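Local atomic coordinates of 6-aminohexanoate-cyclic-dimer hydrolase (Arthrobacter sp., PDB entry 3A2Q), a protein that hydrolyses the cyclic dimer of 6-aminohexanoate, a by-product of nylon-6 manufacture, to the linear dimer, as a member of the amidase family. Residues A[170-181]-A[421-429]; A[306-317]-A[409-419]. The protein carries 1 engineered substitution. All coordinates share one frame; numbering follows the deposited sequence.

Contact 1 (170-181 with 421-429) has its centre about 7 Å from the centre of the chain and is wholly buried, whereas contact 2 (306-317 with 409-419) has its centre farther out, at about 18 Å from that of the chain, and is only partly covered. Both draw on helix 416-422, and contact 2 nests inside the loop that contact 1 closes. Deep in the fold, contact 1 pairs an apolar patch with an ionic and amide network around one carboxylate; contact 2 rests on a phenylalanine ring, with weak bonds and waters toward its outer side. Both touch the 6-aminohexanoic acid of chain C, and Tyr312 OH of contact 2 approaches Ala171 O of contact 1 to 2.6 Å, probably a hydrogen bond.

Contact 1: residues A[170-181]-A[421-429]; sequences DAAGAVRIPASV and MLAFTVPFN. Engineered in segment 170-181: Ala174 (natural residue Ser). With ACA (6-aminohexanoic acid), chain C; ACA (6-aminohexanoic acid), chain B.
Ile177 CD1 packs 3.7 Å from Leu422 CB, while Met421, its chain bent twice, brings CE against Ile177 CG2 and Val181 CG2. On the ligand side, Ala172 CB meets Val426 CG2 and Leu422 CD2. Thr425 OG1 lies 2.7 Å from Ala172 O, and Thr425 CB sits over one face of the Arg176 guanidinium. The same group bonds the threonine backbone: Arg176 NH1 donates to Thr425 O (2.8 Å). Arg176 grips Asp170 side-on in a two-pronged salt bridge, NE to Asp170 OD2 (3.0 Å) and NH2 to Asp170 OD1 (2.8 Å). Asn429 ND2 comes to the anti side of Asp170 OD1 at 2.8 Å, nearly straight (164°), and Arg176 NH2 bonds weakly to Asn429 OD1. Were Asp170 an alanine, the buried Arg176 charge would probably lose its mate and Asn429 ND2 one of its acceptors, Ala209 O remaining. Asp170 OD2 also takes the backbone N-H groups of Val175 and Arg176, bracing the turn that carries the engineered Ala174; serine, the natural residue there, is by similarity the acyl-ester nucleophile. Ala171 N and Ala172 N donate to O of the chain C ligand, consistent with an oxyanion hole that the buried ionic network probably helps to position.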
loop_
_atom_site.group_PDB
_atom_site.type_symbol
_atom_site.label_atom_id
_atom_site.label_comp_id
_atom_site.label_asym_id
_atom_site.label_seq_id
_atom_site.Cartn_x
_atom_site.Cartn_y
_atom_site.Cartn_z
ATOM N N ASP A 170 0.835 2.565 3.899
ATOM C CA ASP A 170 1.274 1.278 4.410
ATOM C C ASP A 170 1.892 1.411 5.807
ATOM O O ASP A 170 2.964 1.996 5.960
ATOM C CB ASP A 170 2.305 0.768 3.385
ATOM C CG ASP A 170 2.713 -0.663 3.591
ATOM O OD1 ASP A 170 3.062 -1.029 4.729
ATOM O OD2 ASP A 170 2.706 -1.420 2.593
ATOM N N ALA A 171 1.215 0.861 6.815
ATOM C CA ALA A 171 1.700 0.913 8.194
ATOM C C ALA A 171 2.107 -0.473 8.695
ATOM O O ALA A 171 2.906 -0.596 9.627
ATOM C CB ALA A 171 0.627 1.502 9.110
ATOM N N ALA A 172 1.539 -1.509 8.083
ATOM C CA ALA A 172 1.856 -2.889 8.442
ATOM C C ALA A 172 1.834 -3.756 7.181
ATOM O O ALA A 172 1.910 -4.981 7.257
ATOM C CB ALA A 172 0.850 -3.419 9.470
ATOM N N GLY A 173 1.740 -3.095 6.026
ATOM C CA GLY A 173 1.708 -3.778 4.741
ATOM C C GLY A 173 0.528 -3.352 3.872
ATOM O O GLY A 173 0.278 -3.952 2.827
ATOM N N ALA A 174 -0.169 -2.290 4.281
ATOM C CA ALA A 174 -1.365 -1.799 3.580
ATOM C C ALA A 174 -1.275 -1.469 2.085
ATOM O O ALA A 174 -2.299 -1.229 1.447
ATOM C CB ALA A 174 -1.953 -0.612 4.338
ATOM N N VAL A 175 -0.071 -1.404 1.525
ATOM C CA VAL A 175 0.044 -1.184 0.084
ATOM C C VAL A 175 0.499 -2.513 -0.520
ATOM O O VAL A 175 -0.067 -2.997 -1.501
ATOM C CB VAL A 175 1.076 -0.083 -0.276
ATOM C CG1 VAL A 175 1.569 -0.275 -1.708
ATOM C CG2 VAL A 175 0.437 1.289 -0.143
ATOM N N ARG A 176 1.514 -3.110 0.091
ATOM C CA ARG A 176 2.056 -4.372 -0.383
ATOM C C ARG A 176 1.054 -5.520 -0.324
ATOM O O ARG A 176 0.987 -6.327 -1.246
ATOM C CB ARG A 176 3.314 -4.728 0.413
ATOM C CG ARG A 176 4.497 -3.800 0.128
ATOM C CD ARG A 176 5.555 -3.937 1.227
ATOM N NE ARG A 176 5.096 -3.301 2.458
ATOM C CZ ARG A 176 5.579 -3.562 3.671
ATOM N NH1 ARG A 176 6.545 -4.459 3.833
ATOM N NH2 ARG A 176 5.088 -2.926 4.727
ATOM N N ILE A 177 0.263 -5.588 0.742
ATOM C CA ILE A 177 -0.721 -6.666 0.873
ATOM C C ILE A 177 -1.770 -6.611 -0.243
ATOM O O ILE A 177 -1.980 -7.600 -0.946
ATOM C CB ILE A 177 -1.385 -6.637 2.280
ATOM C CG1 ILE A 177 -0.324 -6.965 3.336
ATOM C CG2 ILE A 177 -2.515 -7.663 2.357
ATOM C CD1 ILE A 177 -0.734 -6.723 4.773
ATOM N N PRO A 178 -2.444 -5.461 -0.426
ATOM C CA PRO A 178 -3.444 -5.386 -1.496
ATOM C C PRO A 178 -2.825 -5.659 -2.867
ATOM O O PRO A 178 -3.485 -6.197 -3.750
ATOM C CB PRO A 178 -3.982 -3.961 -1.379
ATOM C CG PRO A 178 -3.773 -3.630 0.070
ATOM C CD PRO A 178 -2.427 -4.223 0.370
ATOM N N ALA A 179 -1.562 -5.270 -3.047
ATOM C CA ALA A 179 -0.877 -5.498 -4.317
ATOM C C ALA A 179 -0.691 -6.996 -4.528
ATOM O O ALA A 179 -0.948 -7.512 -5.610
ATOM C CB ALA A 179 0.493 -4.792 -4.328
ATOM N N SER A 180 -0.239 -7.691 -3.489
ATOM C CA SER A 180 -0.034 -9.135 -3.571
ATOM C C SER A 180 -1.355 -9.843 -3.891
ATOM O O SER A 180 -1.443 -10.664 -4.809
ATOM C CB SER A 180 0.512 -9.658 -2.236
ATOM O OG SER A 180 0.628 -11.076 -2.239
ATOM N N VAL A 181 -2.381 -9.502 -3.121
ATOM C CA VAL A 181 -3.708 -10.097 -3.267
ATOM C C VAL A 181 -4.410 -9.775 -4.584
ATOM O O VAL A 181 -5.182 -10.594 -5.089
ATOM C CB VAL A 181 -4.611 -9.656 -2.087
ATOM C CG1 VAL A 181 -6.066 -10.082 -2.323
ATOM C CG2 VAL A 181 -4.074 -10.237 -0.797
ATOM N N MET A 421 -1.636 -12.276 7.092
ATOM C CA MET A 421 -1.631 -11.388 5.939
ATOM C C MET A 421 -0.481 -10.381 6.045
ATOM O O MET A 421 0.120 -10.009 5.040
ATOM C CB MET A 421 -2.943 -10.607 5.853
ATOM C CG MET A 421 -4.193 -11.446 5.666
ATOM S SD MET A 421 -4.193 -12.342 4.123
ATOM C CE MET A 421 -4.569 -11.019 2.967
ATOM N N LEU A 422 -0.173 -9.951 7.267
ATOM C CA LEU A 422 0.862 -8.936 7.471
ATOM C C LEU A 422 2.163 -9.334 8.173
ATOM O O LEU A 422 3.040 -8.489 8.358
ATOM C CB LEU A 422 0.240 -7.735 8.206
ATOM C CG LEU A 422 -0.498 -8.002 9.527
ATOM C CD1 LEU A 422 0.493 -8.391 10.614
ATOM C CD2 LEU A 422 -1.267 -6.750 9.959
ATOM N N ALA A 423 2.308 -10.602 8.547
ATOM C CA ALA A 423 3.517 -11.036 9.252
ATOM C C ALA A 423 4.829 -10.799 8.499
ATOM O O ALA A 423 5.850 -10.504 9.118
ATOM C CB ALA A 423 3.398 -12.509 9.644
ATOM N N PHE A 424 4.809 -10.931 7.174
ATOM C CA PHE A 424 6.021 -10.723 6.375
ATOM C C PHE A 424 6.177 -9.291 5.837
ATOM O O PHE A 424 7.168 -8.981 5.168
ATOM C CB PHE A 424 6.055 -11.703 5.199
ATOM C CG PHE A 424 6.508 -13.096 5.563
ATOM C CD1 PHE A 424 6.513 -13.531 6.889
ATOM C CD2 PHE A 424 6.893 -13.988 4.568
ATOM C CE1 PHE A 424 6.891 -14.834 7.214
ATOM C CE2 PHE A 424 7.273 -15.292 4.883
ATOM C CZ PHE A 424 7.271 -15.716 6.211
ATOM N N THR A 425 5.214 -8.415 6.118
ATOM C CA THR A 425 5.321 -7.041 5.637
ATOM C C THR A 425 5.593 -6.043 6.761
ATOM O O THR A 425 6.363 -5.096 6.591
ATOM C CB THR A 425 4.043 -6.589 4.882
ATOM O OG1 THR A 425 2.883 -6.956 5.637
ATOM C CG2 THR A 425 3.975 -7.219 3.493
ATOM N N VAL A 426 4.981 -6.264 7.918
ATOM C CA VAL A 426 5.137 -5.336 9.034
ATOM C C VAL A 426 6.567 -5.096 9.551
ATOM O O VAL A 426 6.881 -3.993 10.001
ATOM C CB VAL A 426 4.199 -5.734 10.214
ATOM C CG1 VAL A 426 4.721 -6.955 10.926
ATOM C CG2 VAL A 426 4.048 -4.568 11.169
ATOM N N PRO A 427 7.457 -6.104 9.480
ATOM C CA PRO A 427 8.808 -5.828 9.983
ATOM C C PRO A 427 9.483 -4.654 9.271
ATOM O O PRO A 427 10.288 -3.940 9.862
ATOM C CB PRO A 427 9.552 -7.140 9.729
ATOM C CG PRO A 427 8.478 -8.167 9.721
ATOM C CD PRO A 427 7.360 -7.484 8.977
ATOM N N PHE A 428 9.149 -4.451 8.001
ATOM C CA PHE A 428 9.769 -3.387 7.227
ATOM C C PHE A 428 9.132 -2.020 7.397
ATOM O O PHE A 428 9.692 -1.013 6.963
ATOM C CB PHE A 428 9.854 -3.849 5.775
ATOM C CG PHE A 428 10.489 -5.200 5.660
ATOM C CD1 PHE A 428 11.830 -5.371 6.014
ATOM C CD2 PHE A 428 9.720 -6.328 5.398
ATOM C CE1 PHE A 428 12.388 -6.641 6.125
ATOM C CE2 PHE A 428 10.269 -7.607 5.507
ATOM C CZ PHE A 428 11.607 -7.763 5.874
ATOM N N ASN A 429 7.962 -1.980 8.031
ATOM C CA ASN A 429 7.339 -0.701 8.337
ATOM C C ASN A 429 8.134 -0.228 9.546
ATOM O O ASN A 429 8.380 0.959 9.717
ATOM C CB ASN A 429 5.876 -0.853 8.768
ATOM C CG ASN A 429 4.969 -1.180 7.620
ATOM O OD1 ASN A 429 4.709 -2.346 7.336
ATOM N ND2 ASN A 429 4.491 -0.146 6.934
HETATM C C ACA C . -2.390 -0.668 7.464
HETATM O O ACA C . -1.167 -0.637 7.298
HETATM C C2 ACA C . -3.105 -1.974 7.776
HETATM C C3 ACA C . -2.656 -2.603 9.091
HETATM C C4 ACA C . -3.388 -2.021 10.303
HETATM C C5 ACA C . -2.501 -2.055 11.549
HETATM C C6 ACA C . -3.077 -1.241 12.704
HETATM N N ACA C . -2.652 0.158 12.677
HETATM C C ACA B . -3.456 1.177 12.384
HETATM O O ACA B . -4.677 1.056 12.277
HETATM C C2 ACA B . -2.802 2.527 12.177
HETATM C C3 ACA B . -3.338 3.246 10.951
HETATM C C4 ACA B . -2.521 2.887 9.721
HETATM C C5 ACA B . -3.397 2.606 8.513
HETATM C C6 ACA B . -2.647 1.785 7.471
HETATM N N ACA B . -3.152 0.417 7.375
#

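Contact 2: residues A[306-317]-A[409-419]; sequences RSFLKDYSTICD and GRQSAFISGSL. With ACA (6-aminohexanoic acid), chain C.
Leu309 lays CD1 over the centre of the Phe414 ring, a CH-pi contact 3.8 Å from the centroid and 11° off the normal. Its chi1 of -159°, which sets CG opposite the backbone N, carries the branches across this face; Gln411 CG covers the opposite one. Ser313 CA comes to the ring edge, and the Tyr312 and Phe414 rings touch along their borders, neither covering the other, Tyr312 CD2 3.5 Å from Phe414 CZ, the planes 27° apart. Helix 308-331 is joined to the loop leading into helix 416-422, forming one wall of the amidase substrate pocket: Cys316 SG lies 3.2 Å from N of the chain C 6-aminohexanoic acid, while Phe414 CE1 approaches its C5. Farther along the helix, Gln411 and Asp317 run antiparallel, side by side, joined by a weak bond from Gln411 NE2 to Asp317 OD1 (3.3 Å); Asp317 has its stronger partner in Arg350, and Gln411 OE1 bonds Asn125. One water links Ser313 OG, Asp317 OD2 and Gly409 O. The poorly ordered Arg410 spreads one guanidinium face over the backbone at Leu309 and Lys310. Leu419 CD1 lies over a face of the Arg306 guanidinium, whose NH1 forms a salt bridge with Asp270.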
loop_
_atom_site.group_PDB
_atom_site.type_symbol
_atom_site.label_atom_id
_atom_site.label_comp_id
_atom_site.label_asym_id
_atom_site.label_seq_id
_atom_site.Cartn_x
_atom_site.Cartn_y
_atom_site.Cartn_z
ATOM N N ARG A 306 8.873 -11.477 16.793
ATOM C CA ARG A 306 7.807 -10.530 16.504
ATOM C C ARG A 306 7.315 -9.920 17.813
ATOM O O ARG A 306 6.184 -9.448 17.906
ATOM C CB ARG A 306 6.648 -11.200 15.755
ATOM C CG ARG A 306 5.911 -10.232 14.829
ATOM C CD ARG A 306 4.674 -10.828 14.203
ATOM N NE ARG A 306 4.964 -12.022 13.413
ATOM C CZ ARG A 306 4.564 -13.248 13.734
ATOM N NH1 ARG A 306 3.853 -13.448 14.836
ATOM N NH2 ARG A 306 4.873 -14.276 12.952
ATOM N N SER A 307 8.184 -9.925 18.820
ATOM C CA SER A 307 7.856 -9.363 20.130
ATOM C C SER A 307 7.449 -7.900 20.011
ATOM O O SER A 307 6.596 -7.415 20.752
ATOM C CB SER A 307 9.063 -9.465 21.066
ATOM O OG SER A 307 9.393 -10.815 21.319
ATOM N N PHE A 308 8.068 -7.206 19.066
ATOM C CA PHE A 308 7.804 -5.792 18.834
ATOM C C PHE A 308 6.346 -5.485 18.514
ATOM O O PHE A 308 5.872 -4.375 18.771
ATOM C CB PHE A 308 8.675 -5.297 17.674
ATOM C CG PHE A 308 8.239 -5.811 16.325
ATOM C CD1 PHE A 308 7.236 -5.165 15.611
ATOM C CD2 PHE A 308 8.815 -6.955 15.783
ATOM C CE1 PHE A 308 6.809 -5.649 14.372
ATOM C CE2 PHE A 308 8.400 -7.448 14.546
ATOM C CZ PHE A 308 7.394 -6.794 13.839
ATOM N N LEU A 309 5.635 -6.456 17.945
ATOM C CA LEU A 309 4.248 -6.224 17.571
ATOM C C LEU A 309 3.381 -5.811 18.754
ATOM O O LEU A 309 2.406 -5.075 18.587
ATOM C CB LEU A 309 3.654 -7.460 16.886
ATOM C CG LEU A 309 2.422 -7.182 16.013
ATOM C CD1 LEU A 309 2.769 -6.160 14.930
ATOM C CD2 LEU A 309 1.941 -8.470 15.376
ATOM N N LYS A 310 3.734 -6.277 19.949
ATOM C CA LYS A 310 2.964 -5.919 21.138
ATOM C C LYS A 310 3.104 -4.417 21.373
ATOM O O LYS A 310 2.120 -3.719 21.632
ATOM C CB LYS A 310 3.476 -6.684 22.361
ATOM C CG LYS A 310 2.660 -6.438 23.614
ATOM C CD LYS A 310 3.282 -7.110 24.824
ATOM C CE LYS A 310 2.470 -6.832 26.081
ATOM N NZ LYS A 310 2.356 -5.376 26.354
ATOM N N ASP A 311 4.338 -3.932 21.268
ATOM C CA ASP A 311 4.643 -2.517 21.451
ATOM C C ASP A 311 4.003 -1.688 20.347
ATOM O O ASP A 311 3.514 -0.591 20.587
ATOM C CB ASP A 311 6.155 -2.293 21.427
ATOM C CG ASP A 311 6.872 -3.047 22.522
ATOM O OD1 ASP A 311 6.626 -2.752 23.712
ATOM O OD2 ASP A 311 7.681 -3.940 22.192
ATOM N N TYR A 312 4.014 -2.219 19.130
ATOM C CA TYR A 312 3.428 -1.526 17.998
ATOM C C TYR A 312 1.918 -1.379 18.199
ATOM O O TYR A 312 1.331 -0.340 17.891
ATOM C CB TYR A 312 3.726 -2.305 16.716
ATOM C CG TYR A 312 3.312 -1.602 15.447
ATOM C CD1 TYR A 312 3.720 -0.293 15.185
ATOM C CD2 TYR A 312 2.530 -2.251 14.495
ATOM C CE1 TYR A 312 3.354 0.351 14.004
ATOM C CE2 TYR A 312 2.162 -1.618 13.313
ATOM C CZ TYR A 312 2.574 -0.320 13.074
ATOM O OH TYR A 312 2.193 0.306 11.913
ATOM N N SER A 313 1.294 -2.429 18.723
ATOM C CA SER A 313 -0.145 -2.429 18.965
ATOM C C SER A 313 -0.537 -1.316 19.933
ATOM O O SER A 313 -1.554 -0.651 19.745
ATOM C CB SER A 313 -0.581 -3.784 19.538
ATOM O OG SER A 313 -1.996 -3.873 19.599
ATOM N N THR A 314 0.269 -1.125 20.971
ATOM C CA THR A 314 -0.000 -0.088 21.962
ATOM C C THR A 314 0.035 1.290 21.310
ATOM O O THR A 314 -0.807 2.141 21.584
ATOM C CB THR A 314 1.023 -0.151 23.107
ATOM O OG1 THR A 314 0.887 -1.408 23.783
ATOM C CG2 THR A 314 0.799 0.996 24.097
ATOM N N ILE A 315 1.010 1.503 20.430
ATOM C CA ILE A 315 1.118 2.775 19.735
ATOM C C ILE A 315 -0.104 2.947 18.841
ATOM O O ILE A 315 -0.661 4.042 18.741
ATOM C CB ILE A 315 2.401 2.830 18.888
ATOM C CG1 ILE A 315 3.618 2.847 19.811
ATOM C CG2 ILE A 315 2.374 4.052 17.979
ATOM C CD1 ILE A 315 4.947 2.708 19.093
ATOM N N CYS A 316 -0.529 1.858 18.206
ATOM C CA CYS A 316 -1.695 1.894 17.332
ATOM C C CYS A 316 -2.971 2.245 18.108
ATOM O O CYS A 316 -3.836 2.951 17.589
ATOM C CB CYS A 316 -1.864 0.555 16.612
ATOM S SG CYS A 316 -0.708 0.315 15.231
ATOM N N ASP A 317 -3.087 1.761 19.344
ATOM C CA ASP A 317 -4.268 2.074 20.150
ATOM C C ASP A 317 -4.373 3.584 20.323
ATOM O O ASP A 317 -5.442 4.163 20.160
ATOM C CB ASP A 317 -4.190 1.425 21.536
ATOM C CG ASP A 317 -4.382 -0.077 21.495
ATOM O OD1 ASP A 317 -4.997 -0.574 20.529
ATOM O OD2 ASP A 317 -3.929 -0.758 22.440
ATOM N N GLY A 409 -6.949 -7.384 24.517
ATOM C CA GLY A 409 -5.656 -6.708 24.466
ATOM C C GLY A 409 -4.998 -6.237 23.179
ATOM O O GLY A 409 -4.385 -5.167 23.150
ATOM N N ARG A 410 -5.118 -7.009 22.110
ATOM C CA ARG A 410 -4.451 -6.618 20.878
ATOM C C ARG A 410 -5.308 -6.339 19.646
ATOM O O ARG A 410 -6.456 -6.762 19.553
ATOM C CB ARG A 410 -3.377 -7.661 20.545
ATOM C CG ARG A 410 -2.586 -7.423 19.261
ATOM C CD ARG A 410 -1.464 -8.438 19.101
ATOM N NE ARG A 410 -0.474 -8.345 20.164
ATOM C CZ ARG A 410 0.667 -9.020 20.170
ATOM N NH1 ARG A 410 0.958 -9.833 19.168
ATOM N NH2 ARG A 410 1.516 -8.886 21.179
ATOM N N GLN A 411 -4.708 -5.607 18.709
ATOM C CA GLN A 411 -5.323 -5.214 17.441
ATOM C C GLN A 411 -5.956 -6.430 16.757
ATOM O O GLN A 411 -5.377 -7.518 16.749
ATOM C CB GLN A 411 -4.249 -4.620 16.521
ATOM C CG GLN A 411 -4.726 -3.525 15.587
ATOM C CD GLN A 411 -5.024 -2.229 16.312
ATOM O OE1 GLN A 411 -5.427 -1.239 15.700
ATOM N NE2 GLN A 411 -4.825 -2.227 17.624
ATOM N N SER A 412 -7.141 -6.247 16.181
ATOM C CA SER A 412 -7.826 -7.347 15.505
ATOM C C SER A 412 -7.028 -7.807 14.285
ATOM O O SER A 412 -7.064 -8.980 13.918
ATOM C CB SER A 412 -9.246 -6.926 15.087
ATOM O OG SER A 412 -9.229 -5.767 14.273
ATOM N N ALA A 413 -6.288 -6.883 13.678
ATOM C CA ALA A 413 -5.483 -7.203 12.505
ATOM C C ALA A 413 -4.224 -7.981 12.874
ATOM O O ALA A 413 -3.551 -8.528 12.003
ATOM C CB ALA A 413 -5.107 -5.921 11.766
ATOM N N PHE A 414 -3.909 -8.032 14.163
ATOM C CA PHE A 414 -2.721 -8.742 14.623
ATOM C C PHE A 414 -3.015 -10.131 15.178
ATOM O O PHE A 414 -2.170 -10.718 15.844
ATOM C CB PHE A 414 -1.984 -7.929 15.694
ATOM C CG PHE A 414 -1.457 -6.602 15.206
ATOM C CD1 PHE A 414 -1.331 -6.338 13.846
ATOM C CD2 PHE A 414 -1.054 -5.627 16.114
ATOM C CE1 PHE A 414 -0.811 -5.126 13.398
ATOM C CE2 PHE A 414 -0.528 -4.407 15.671
ATOM C CZ PHE A 414 -0.408 -4.161 14.311
ATOM N N ILE A 415 -4.204 -10.661 14.908
ATOM C CA ILE A 415 -4.549 -11.989 15.405
ATOM C C ILE A 415 -4.837 -12.992 14.293
ATOM O O ILE A 415 -5.265 -12.622 13.200
ATOM C CB ILE A 415 -5.776 -11.942 16.350
ATOM C CG1 ILE A 415 -7.001 -11.429 15.592
ATOM C CG2 ILE A 415 -5.471 -11.055 17.550
ATOM C CD1 ILE A 415 -8.265 -11.390 16.422
ATOM N N SER A 416 -4.579 -14.262 14.602
ATOM C CA SER A 416 -4.787 -15.402 13.709
ATOM C C SER A 416 -4.829 -15.157 12.197
ATOM O O SER A 416 -3.790 -14.974 11.552
ATOM C CB SER A 416 -6.063 -16.143 14.127
ATOM O OG SER A 416 -7.201 -15.299 14.031
ATOM N N GLY A 417 -6.043 -15.182 11.646
ATOM C CA GLY A 417 -6.253 -15.003 10.219
ATOM C C GLY A 417 -5.719 -13.729 9.596
ATOM O O GLY A 417 -5.309 -13.739 8.438
ATOM N N SER A 418 -5.741 -12.631 10.346
ATOM C CA SER A 418 -5.233 -11.363 9.838
ATOM C C SER A 418 -3.721 -11.315 10.006
ATOM O O SER A 418 -3.013 -10.771 9.160
ATOM C CB SER A 418 -5.864 -10.179 10.585
ATOM O OG SER A 418 -7.234 -10.022 10.259
ATOM N N LEU A 419 -3.223 -11.883 11.102
ATOM C CA LEU A 419 -1.788 -11.882 11.348
ATOM C C LEU A 419 -1.018 -12.443 10.153
ATOM O O LEU A 419 0.000 -11.882 9.749
ATOM C CB LEU A 419 -1.457 -12.692 12.608
ATOM C CG LEU A 419 0.030 -12.867 12.949
ATOM C CD1 LEU A 419 0.696 -11.510 13.096
ATOM C CD2 LEU A 419 0.178 -13.679 14.232
HETATM C C ACA C . -2.390 -0.668 7.464
HETATM O O ACA C . -1.167 -0.637 7.298
HETATM C C2 ACA C . -3.105 -1.974 7.776
HETATM C C3 ACA C . -2.656 -2.603 9.091
HETATM C C4 ACA C . -3.388 -2.021 10.303
HETATM C C5 ACA C . -2.501 -2.055 11.549
HETATM C C6 ACA C . -3.077 -1.241 12.704
HETATM N N ACA C . -2.652 0.158 12.677
HETATM O O HOH W 1 3.072 -11.828 17.299
HETATM O O HOH W 2 4.147 -9.774 19.554
HETATM O O HOH W 3 -2.767 -3.053 22.100
#